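PDB 3KL2: putative isochorismatase from Streptomyces avermitilis, which probably acts as a hydrolase of the isochorismatase family, although its substrate and biological role are not established. Local coordinates for residues Gln34-Phe37 with Gly42-His45; Thr55-Asn60 with Gly157-Asn162; Glu36-Gly41 with Ala114-Leu119. All blocks are in the same frame, centred on the assembly; numbering follows the deposited sequence.

Contact 1 (Gln34-Phe37 with Gly42-His45); sequences QNEF and GVLH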
loop_
_atom_site.group_PDB
_atom_site.type_symbol
_atom_site.label_atom_id
_atom_site.label_comp_id
_atom_site.label_asym_id
_atom_site.label_seq_id
_atom_site.Cartn_x
_atom_site.Cartn_y
_atom_site.Cartn_z
ATOM N N GLN A 34 14.560 -21.207 1.657
ATOM C CA GLN A 34 15.455 -21.387 0.548
ATOM C C GLN A 34 16.785 -21.929 1.044
ATOM O O GLN A 34 17.160 -21.670 2.182
ATOM C CB GLN A 34 15.702 -20.056 -0.183
ATOM C CG GLN A 34 14.481 -19.551 -0.988
ATOM C CD GLN A 34 14.509 -18.088 -1.168
ATOM O OE1 GLN A 34 14.049 -17.353 -0.289
ATOM N NE2 GLN A 34 15.127 -17.628 -2.253
ATOM N N ASN A 35 17.506 -22.633 0.168
ATOM C CA ASN A 35 18.763 -23.247 0.507
ATOM C C ASN A 35 19.670 -22.265 1.220
ATOM O O ASN A 35 20.287 -22.624 2.220
ATOM C CB ASN A 35 19.479 -23.838 -0.731
ATOM C CG ASN A 35 18.771 -25.058 -1.293
ATOM O OD1 ASN A 35 18.424 -25.978 -0.546
ATOM N ND2 ASN A 35 18.521 -25.064 -2.624
ATOM N N GLU A 36 19.682 -21.016 0.756
ATOM C CA GLU A 36 20.588 -20.003 1.300
ATOM C C GLU A 36 20.567 -19.932 2.838
ATOM O O GLU A 36 21.589 -19.603 3.455
ATOM C CB GLU A 36 20.318 -18.629 0.682
ATOM C CG GLU A 36 21.578 -17.810 0.532
ATOM C CD GLU A 36 22.355 -18.196 -0.705
ATOM O OE1 GLU A 36 22.019 -17.629 -1.774
ATOM O OE2 GLU A 36 23.306 -19.033 -0.607
ATOM N N PHE A 37 19.425 -20.296 3.432
ATOM C CA PHE A 37 19.235 -20.335 4.889
ATOM C C PHE A 37 19.220 -21.751 5.443
ATOM O O PHE A 37 19.837 -22.032 6.473
ATOM C CB PHE A 37 17.858 -19.717 5.263
ATOM C CG PHE A 37 17.825 -18.220 5.332
ATOM C CD1 PHE A 37 18.770 -17.507 6.051
ATOM C CD2 PHE A 37 16.777 -17.527 4.770
ATOM C CE1 PHE A 37 18.707 -16.081 6.148
ATOM C CE2 PHE A 37 16.692 -16.114 4.859
ATOM C CZ PHE A 37 17.646 -15.402 5.537
ATOM N N GLY A 42 24.793 -23.034 2.105
ATOM C CA GLY A 42 24.017 -21.836 1.880
ATOM C C GLY A 42 24.739 -20.694 2.564
ATOM O O GLY A 42 25.302 -20.868 3.640
ATOM N N VAL A 43 24.731 -19.526 1.954
ATOM C CA VAL A 43 25.598 -18.454 2.436
ATOM C C VAL A 43 25.199 -17.906 3.793
ATOM O O VAL A 43 26.008 -17.294 4.478
ATOM C CB VAL A 43 25.647 -17.292 1.419
ATOM C CG1 VAL A 43 26.058 -15.977 2.123
ATOM C CG2 VAL A 43 26.607 -17.665 0.253
ATOM N N LEU A 44 23.940 -18.094 4.165
ATOM C CA LEU A 44 23.443 -17.545 5.414
ATOM C C LEU A 44 23.089 -18.662 6.367
ATOM O O LEU A 44 22.486 -18.431 7.409
ATOM C CB LEU A 44 22.210 -16.682 5.132
ATOM C CG LEU A 44 22.627 -15.365 4.473
ATOM C CD1 LEU A 44 21.411 -14.660 3.862
ATOM C CD2 LEU A 44 23.375 -14.439 5.506
ATOM N N HIS A 45 23.432 -19.885 5.994
ATOM C CA HIS A 45 23.036 -21.037 6.793
ATOM C C HIS A 45 23.799 -21.111 8.115
ATOM O O HIS A 45 23.223 -21.538 9.119
ATOM C CB HIS A 45 23.249 -22.334 6.016
ATOM C CG HIS A 45 23.051 -23.566 6.846
ATOM N ND1 HIS A 45 21.810 -23.954 7.316
ATOM C CD2 HIS A 45 23.936 -24.494 7.294
ATOM C CE1 HIS A 45 21.938 -25.074 8.013
ATOM N NE2 HIS A 45 23.216 -25.423 8.014
#

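Contact 2 (Thr55-Asn60 with Gly157-Asn162); sequences TGMLAN and GGFLTN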
loop_
_atom_site.group_PDB
_atom_site.type_symbol
_atom_site.label_atom_id
_atom_site.label_comp_id
_atom_site.label_asym_id
_atom_site.label_seq_id
_atom_site.Cartn_x
_atom_site.Cartn_y
_atom_site.Cartn_z
ATOM N N THR A 55 15.259 -25.285 17.535
ATOM C CA THR A 55 13.807 -25.301 17.395
ATOM C C THR A 55 13.261 -26.538 16.671
ATOM O O THR A 55 12.114 -26.942 16.898
ATOM C CB THR A 55 13.341 -24.055 16.662
ATOM O OG1 THR A 55 13.992 -23.994 15.384
ATOM C CG2 THR A 55 13.665 -22.814 17.508
ATOM N N GLY A 56 14.087 -27.140 15.826
ATOM C CA GLY A 56 13.617 -28.166 14.902
ATOM C C GLY A 56 12.582 -27.609 13.941
ATOM O O GLY A 56 11.636 -28.297 13.592
ATOM N N MET A 57 12.775 -26.361 13.518
ATOM C CA MET A 57 11.780 -25.655 12.714
ATOM C C MET A 57 11.516 -26.342 11.386
ATOM O O MET A 57 10.352 -26.406 10.947
ATOM C CB MET A 57 12.160 -24.180 12.473
ATOM C CG MET A 57 13.451 -23.956 11.686
ATOM S SD MET A 57 13.247 -23.772 9.914
ATOM C CE MET A 57 12.410 -22.163 9.819
ATOM N N LEU A 58 12.564 -26.851 10.748
ATOM C CA LEU A 58 12.405 -27.399 9.420
ATOM C C LEU A 58 11.442 -28.611 9.458
ATOM O O LEU A 58 10.430 -28.619 8.756
ATOM C CB LEU A 58 13.752 -27.728 8.761
ATOM C CG LEU A 58 13.578 -28.210 7.315
ATOM C CD1 LEU A 58 12.991 -27.074 6.481
ATOM C CD2 LEU A 58 14.878 -28.796 6.682
ATOM N N ALA A 59 11.710 -29.591 10.303
ATOM C CA ALA A 59 10.813 -30.732 10.428
ATOM C C ALA A 59 9.433 -30.291 10.882
ATOM O O ALA A 59 8.414 -30.864 10.479
ATOM C CB ALA A 59 11.394 -31.812 11.391
ATOM N N ASN A 60 9.378 -29.277 11.727
ATOM C CA ASN A 60 8.083 -28.858 12.268
ATOM C C ASN A 60 7.231 -28.211 11.155
ATOM O O ASN A 60 6.019 -28.360 11.110
ATOM C CB ASN A 60 8.269 -27.850 13.416
ATOM C CG ASN A 60 8.831 -28.460 14.679
ATOM O OD1 ASN A 60 8.468 -29.568 15.078
ATOM N ND2 ASN A 60 9.697 -27.704 15.345
ATOM N N GLY A 157 5.419 -18.831 8.940
ATOM C CA GLY A 157 6.612 -19.528 9.301
ATOM C C GLY A 157 7.744 -19.040 8.426
ATOM O O GLY A 157 7.487 -18.416 7.383
ATOM N N GLY A 158 8.988 -19.323 8.873
ATOM C CA GLY A 158 10.186 -19.151 8.090
ATOM C C GLY A 158 11.230 -18.271 8.736
ATOM O O GLY A 158 11.434 -18.293 9.954
ATOM N N PHE A 159 11.880 -17.476 7.894
ATOM C CA PHE A 159 13.083 -16.744 8.264
ATOM C C PHE A 159 12.899 -15.278 7.874
ATOM O O PHE A 159 12.111 -14.972 6.949
ATOM C CB PHE A 159 14.260 -17.239 7.431
ATOM C CG PHE A 159 14.614 -18.690 7.612
ATOM C CD1 PHE A 159 15.637 -19.057 8.479
ATOM C CD2 PHE A 159 13.990 -19.666 6.867
ATOM C CE1 PHE A 159 16.026 -20.363 8.607
ATOM C CE2 PHE A 159 14.362 -20.967 6.972
ATOM C CZ PHE A 159 15.386 -21.333 7.861
ATOM N N LEU A 160 13.539 -14.341 8.574
ATOM C CA LEU A 160 14.070 -14.499 9.911
ATOM C C LEU A 160 13.045 -14.057 10.922
ATOM O O LEU A 160 12.404 -13.014 10.729
ATOM C CB LEU A 160 15.281 -13.617 10.107
ATOM C CG LEU A 160 16.487 -13.972 9.251
ATOM C CD1 LEU A 160 17.414 -12.747 9.122
ATOM C CD2 LEU A 160 17.180 -15.187 9.819
ATOM N N THR A 161 12.967 -14.793 12.037
ATOM C CA THR A 161 12.091 -14.466 13.150
ATOM C C THR A 161 11.914 -12.973 13.424
ATOM O O THR A 161 10.787 -12.527 13.519
ATOM C CB THR A 161 12.638 -15.013 14.429
ATOM O OG1 THR A 161 12.809 -16.420 14.301
ATOM C CG2 THR A 161 11.690 -14.683 15.586
ATOM N N ASN A 162 13.014 -12.220 13.590
ATOM C CA ASN A 162 12.890 -10.796 13.937
ATOM C C ASN A 162 13.007 -9.857 12.757
ATOM O O ASN A 162 12.958 -8.644 12.940
ATOM C CB ASN A 162 13.869 -10.367 15.056
ATOM C CG ASN A 162 15.309 -10.655 14.703
ATOM O OD1 ASN A 162 15.621 -11.701 14.133
ATOM N ND2 ASN A 162 16.179 -9.713 14.983
#

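Contact 3 (Glu36-Gly41 with Ala114-Leu119); sequences EFTSDG and AIVDEL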
loop_
_atom_site.group_PDB
_atom_site.type_symbol
_atom_site.label_atom_id
_atom_site.label_comp_id
_atom_site.label_asym_id
_atom_site.label_seq_id
_atom_site.Cartn_x
_atom_site.Cartn_y
_atom_site.Cartn_z
ATOM N N GLU A 36 19.682 -21.016 0.756
ATOM C CA GLU A 36 20.588 -20.003 1.300
ATOM C C GLU A 36 20.567 -19.932 2.838
ATOM O O GLU A 36 21.589 -19.603 3.455
ATOM C CB GLU A 36 20.318 -18.629 0.682
ATOM C CG GLU A 36 21.578 -17.810 0.532
ATOM C CD GLU A 36 22.355 -18.196 -0.705
ATOM O OE1 GLU A 36 22.019 -17.629 -1.774
ATOM O OE2 GLU A 36 23.306 -19.033 -0.607
ATOM N N PHE A 37 19.425 -20.296 3.432
ATOM C CA PHE A 37 19.235 -20.335 4.889
ATOM C C PHE A 37 19.220 -21.751 5.443
ATOM O O PHE A 37 19.837 -22.032 6.473
ATOM C CB PHE A 37 17.858 -19.717 5.263
ATOM C CG PHE A 37 17.825 -18.220 5.332
ATOM C CD1 PHE A 37 18.770 -17.507 6.051
ATOM C CD2 PHE A 37 16.777 -17.527 4.770
ATOM C CE1 PHE A 37 18.707 -16.081 6.148
ATOM C CE2 PHE A 37 16.692 -16.114 4.859
ATOM C CZ PHE A 37 17.646 -15.402 5.537
ATOM N N THR A 38 18.487 -22.649 4.785
ATOM C CA THR A 38 18.148 -23.959 5.346
ATOM C C THR A 38 19.233 -25.022 5.279
ATOM O O THR A 38 19.200 -25.969 6.056
ATOM C CB THR A 38 16.981 -24.575 4.561
ATOM O OG1 THR A 38 17.345 -24.570 3.179
ATOM C CG2 THR A 38 15.688 -23.784 4.776
ATOM N N SER A 39 20.181 -24.892 4.353
ATOM C CA SER A 39 21.019 -26.044 3.971
ATOM C C SER A 39 22.512 -25.750 4.010
ATOM O O SER A 39 22.938 -24.632 3.715
ATOM C CB SER A 39 20.654 -26.470 2.544
ATOM O OG SER A 39 19.247 -26.447 2.320
ATOM N N ASP A 40 23.299 -26.779 4.336
ATOM C CA ASP A 40 24.758 -26.683 4.415
ATOM C C ASP A 40 25.333 -26.088 3.134
ATOM O O ASP A 40 25.015 -26.561 2.049
ATOM C CB ASP A 40 25.394 -28.069 4.673
ATOM C CG ASP A 40 25.365 -28.489 6.177
ATOM O OD1 ASP A 40 25.090 -27.641 7.059
ATOM O OD2 ASP A 40 25.635 -29.681 6.483
ATOM N N GLY A 41 26.150 -25.041 3.278
ATOM C CA GLY A 41 26.815 -24.378 2.155
ATOM C C GLY A 41 26.055 -23.152 1.679
ATOM O O GLY A 41 26.589 -22.336 0.922
ATOM N N ALA A 114 16.952 -21.479 -4.554
ATOM C CA ALA A 114 15.890 -22.473 -4.622
ATOM C C ALA A 114 15.285 -22.794 -3.286
ATOM O O ALA A 114 15.968 -22.835 -2.235
ATOM C CB ALA A 114 16.394 -23.776 -5.222
ATOM N N ILE A 115 13.988 -23.096 -3.344
ATOM C CA ILE A 115 13.281 -23.566 -2.192
ATOM C C ILE A 115 13.861 -24.900 -1.815
ATOM O O ILE A 115 14.314 -25.655 -2.674
ATOM C CB ILE A 115 11.790 -23.687 -2.435
ATOM C CG1 ILE A 115 11.197 -22.281 -2.606
ATOM C CG2 ILE A 115 11.148 -24.395 -1.250
ATOM C CD1 ILE A 115 9.765 -22.251 -3.107
ATOM N N VAL A 116 13.876 -25.187 -0.520
ATOM C CA VAL A 116 14.492 -26.398 -0.004
ATOM C C VAL A 116 13.689 -27.651 -0.444
ATOM O O VAL A 116 12.453 -27.629 -0.466
ATOM C CB VAL A 116 14.667 -26.287 1.537
ATOM C CG1 VAL A 116 13.315 -26.212 2.234
ATOM C CG2 VAL A 116 15.537 -27.438 2.105
ATOM N N ASP A 117 14.393 -28.735 -0.789
ATOM C CA ASP A 117 13.747 -29.906 -1.389
ATOM C C ASP A 117 12.613 -30.447 -0.519
ATOM O O ASP A 117 11.537 -30.790 -1.004
ATOM C CB ASP A 117 14.766 -31.014 -1.668
ATOM C CG ASP A 117 15.814 -30.603 -2.679
ATOM O OD1 ASP A 117 15.498 -29.787 -3.588
ATOM O OD2 ASP A 117 16.970 -31.089 -2.552
ATOM N N GLU A 118 12.867 -30.478 0.778
ATOM C CA GLU A 118 11.913 -30.962 1.776
ATOM C C GLU A 118 10.562 -30.215 1.689
ATOM O O GLU A 118 9.534 -30.722 2.114
ATOM C CB GLU A 118 12.528 -30.754 3.172
ATOM C CG GLU A 118 13.651 -31.756 3.577
ATOM C CD GLU A 118 14.859 -31.830 2.586
ATOM O OE1 GLU A 118 15.252 -30.790 1.974
ATOM O OE2 GLU A 118 15.419 -32.953 2.428
ATOM N N LEU A 119 10.585 -28.992 1.164
ATOM C CA LEU A 119 9.398 -28.169 1.046
ATOM C C LEU A 119 9.205 -27.705 -0.395
ATOM O O LEU A 119 8.684 -26.637 -0.632
ATOM C CB LEU A 119 9.521 -26.961 2.007
ATOM C CG LEU A 119 9.324 -27.374 3.474
ATOM C CD1 LEU A 119 9.967 -26.400 4.491
ATOM C CD2 LEU A 119 7.833 -27.541 3.735
#

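Contact 1 (Gln34-Phe37 with Gly42-His45)
Three hydrogen bonds join the short helix at Glu36 and Phe37 to the loop at Val43-His45. The carboxylate of Glu36 reaches across with OE2 to take Val43 N (3.0 Å), a nearly straight bond (168°) that meets the oxygen on its anti side, while OE1 accepts Phe106 N; both oxygens therefore hold a backbone N-H, which fixes the rotation of the group. The backbone oxygen of the same residue, Glu36 O, receives Leu44 N at 2.9 Å. One residue on, Phe37 O is bound by His45 ND1 at 2.9 Å, with the oxygen at the edge of the imidazole and in its plane. With CG of His45 anti to the backbone N (chi1 172°), ND1 is brought to this oxygen; independently, His45 CA lies 3.4 Å from Phe37 O in a CH...O contact. Outside the polar bonds lies an apolar pair. Phe37 and Leu44 run alongside each other, pointing the same way, with Leu44 CB 3.7 Å from Phe37 CD1 and Leu44 CD1 close to Phe37 CE1; Phe106 stands edge-to-face to the Phe37 ring. Gly42 passes so near Asn35 O and Glu36 O that a beta carbon would clash with both. QNEF resembles the QNDF-like sequence of isochorismatase-type hydrolases; Gln34 occupies the N-cap, and the rest begins the short helix, after the first strand of their parallel sheet.

Contact 2 (Thr55-Asn60 with Gly157-Asn162)
Met57 and Phe159 cross at about a right angle, the end of the methionine lying over one face of the ring. The methyl CE sits 3.5 Å above the ring plane, displaced toward the CE2-CZ rim and 4.0 Å from the centroid of Phe159, a CH-pi contact 27° off the normal. The sulfur approaches more obliquely: Met57 SD is 3.8 Å from Phe159 CZ, completing a Met-aromatic pair. The chain is folded to bring CE there, with CG in the crowded position between backbone N and carbonyl carbon (chi1 63°) and further bends at chi2 and chi3. CE also comes within 4.0 Å of Gly158 O. Met52 of helix 45-55 touches both side chains, and Phe37 stacks on the Phe159 ring. With an alanine here in place of Phe159, the Met57 methyl would probably be left without its aromatic face, and Phe37 without its stacking partner. Helix 57-71 is thus packed at its start against the end of strand 153-159, at the C-terminal edge of the Rossmann-like parallel sheet. A cis peptide follows between Phe159 and Leu160, as in isochorismatase-like cysteine hydrolases, where it lies just ahead of the catalytic cysteine.

Contact 3 (Glu36-Gly41 with Ala114-Leu119)
Val116 meets Thr38 and Ser39 at the end of the short helix 35-38, as the middle of a loop that runs past it from Ala114 to Leu119. At Ala114 the loop is tied by its backbone to Asn35, the first residue of that helix. The beta carbon of Ile115 points away from the helix. Val116 then points its beta carbon back at the helix, and its backbone is hydrogen-bonded to Tyr33. Its branch CG2, anti to the backbone N, faces a pair of neighbouring hydroxyls, 3.6 Å from Thr38 OG1 and 3.8 Å from Ser39 OG; Val116 CB itself is 3.6 Å from Thr38 OG1, and the two side chains cross at a slant.

Both hydroxyls have their hydrogen-bond partners on the helix side and meet the valine through van der Waals contact. Thr38 OG1 and Ser39 OG are hydrogen-bonded to each other at 2.8 Å, and each has a further partner one turn back, Gln34 O for the threonine and Asn35 OD1 for the serine. The chi1 of 54° in Thr38 swings OG1 back over the helix to reach that carbonyl. In the Rossmann-like fold the contact brings the segment that follows the central strand 26-31 together with the connection from helix 96-103 to the outer strand 126-127.

Past Val116 the chain turns through a brief 3-10 segment, Asp117-Glu118, closed by a backbone bond from Leu119 N to Val116 O (2.8 Å). The turn sends Leu119 off in another direction, where its side chain packs on Tyr33 and, along helix 57-71, on Leu58, Thr61, Val62 and Val65.

Contacts 1 and 3 both start from helix 35-38, share Glu36 and Phe37, and have centres about 6 Å apart; they also pack directly, His45 CB lying 3.3 Å from Ser39 O. Contact 2 lies about 13 Å and 12 Å from them, centre to centre, yet its Phe159 meets both: Phe159 CB is 3.7 Å from Phe37 CD2, and Phe159 CE2 is 3.8 Å from Thr38 CG2. A second route joins contacts 2 and 3 through Leu58 CD1 and Leu119 CD1, 3.7 Å apart. The cluster follows the C-terminal ends of strands 26-31 and 153-159, consistent with the catalytic region of related cysteine hydrolases.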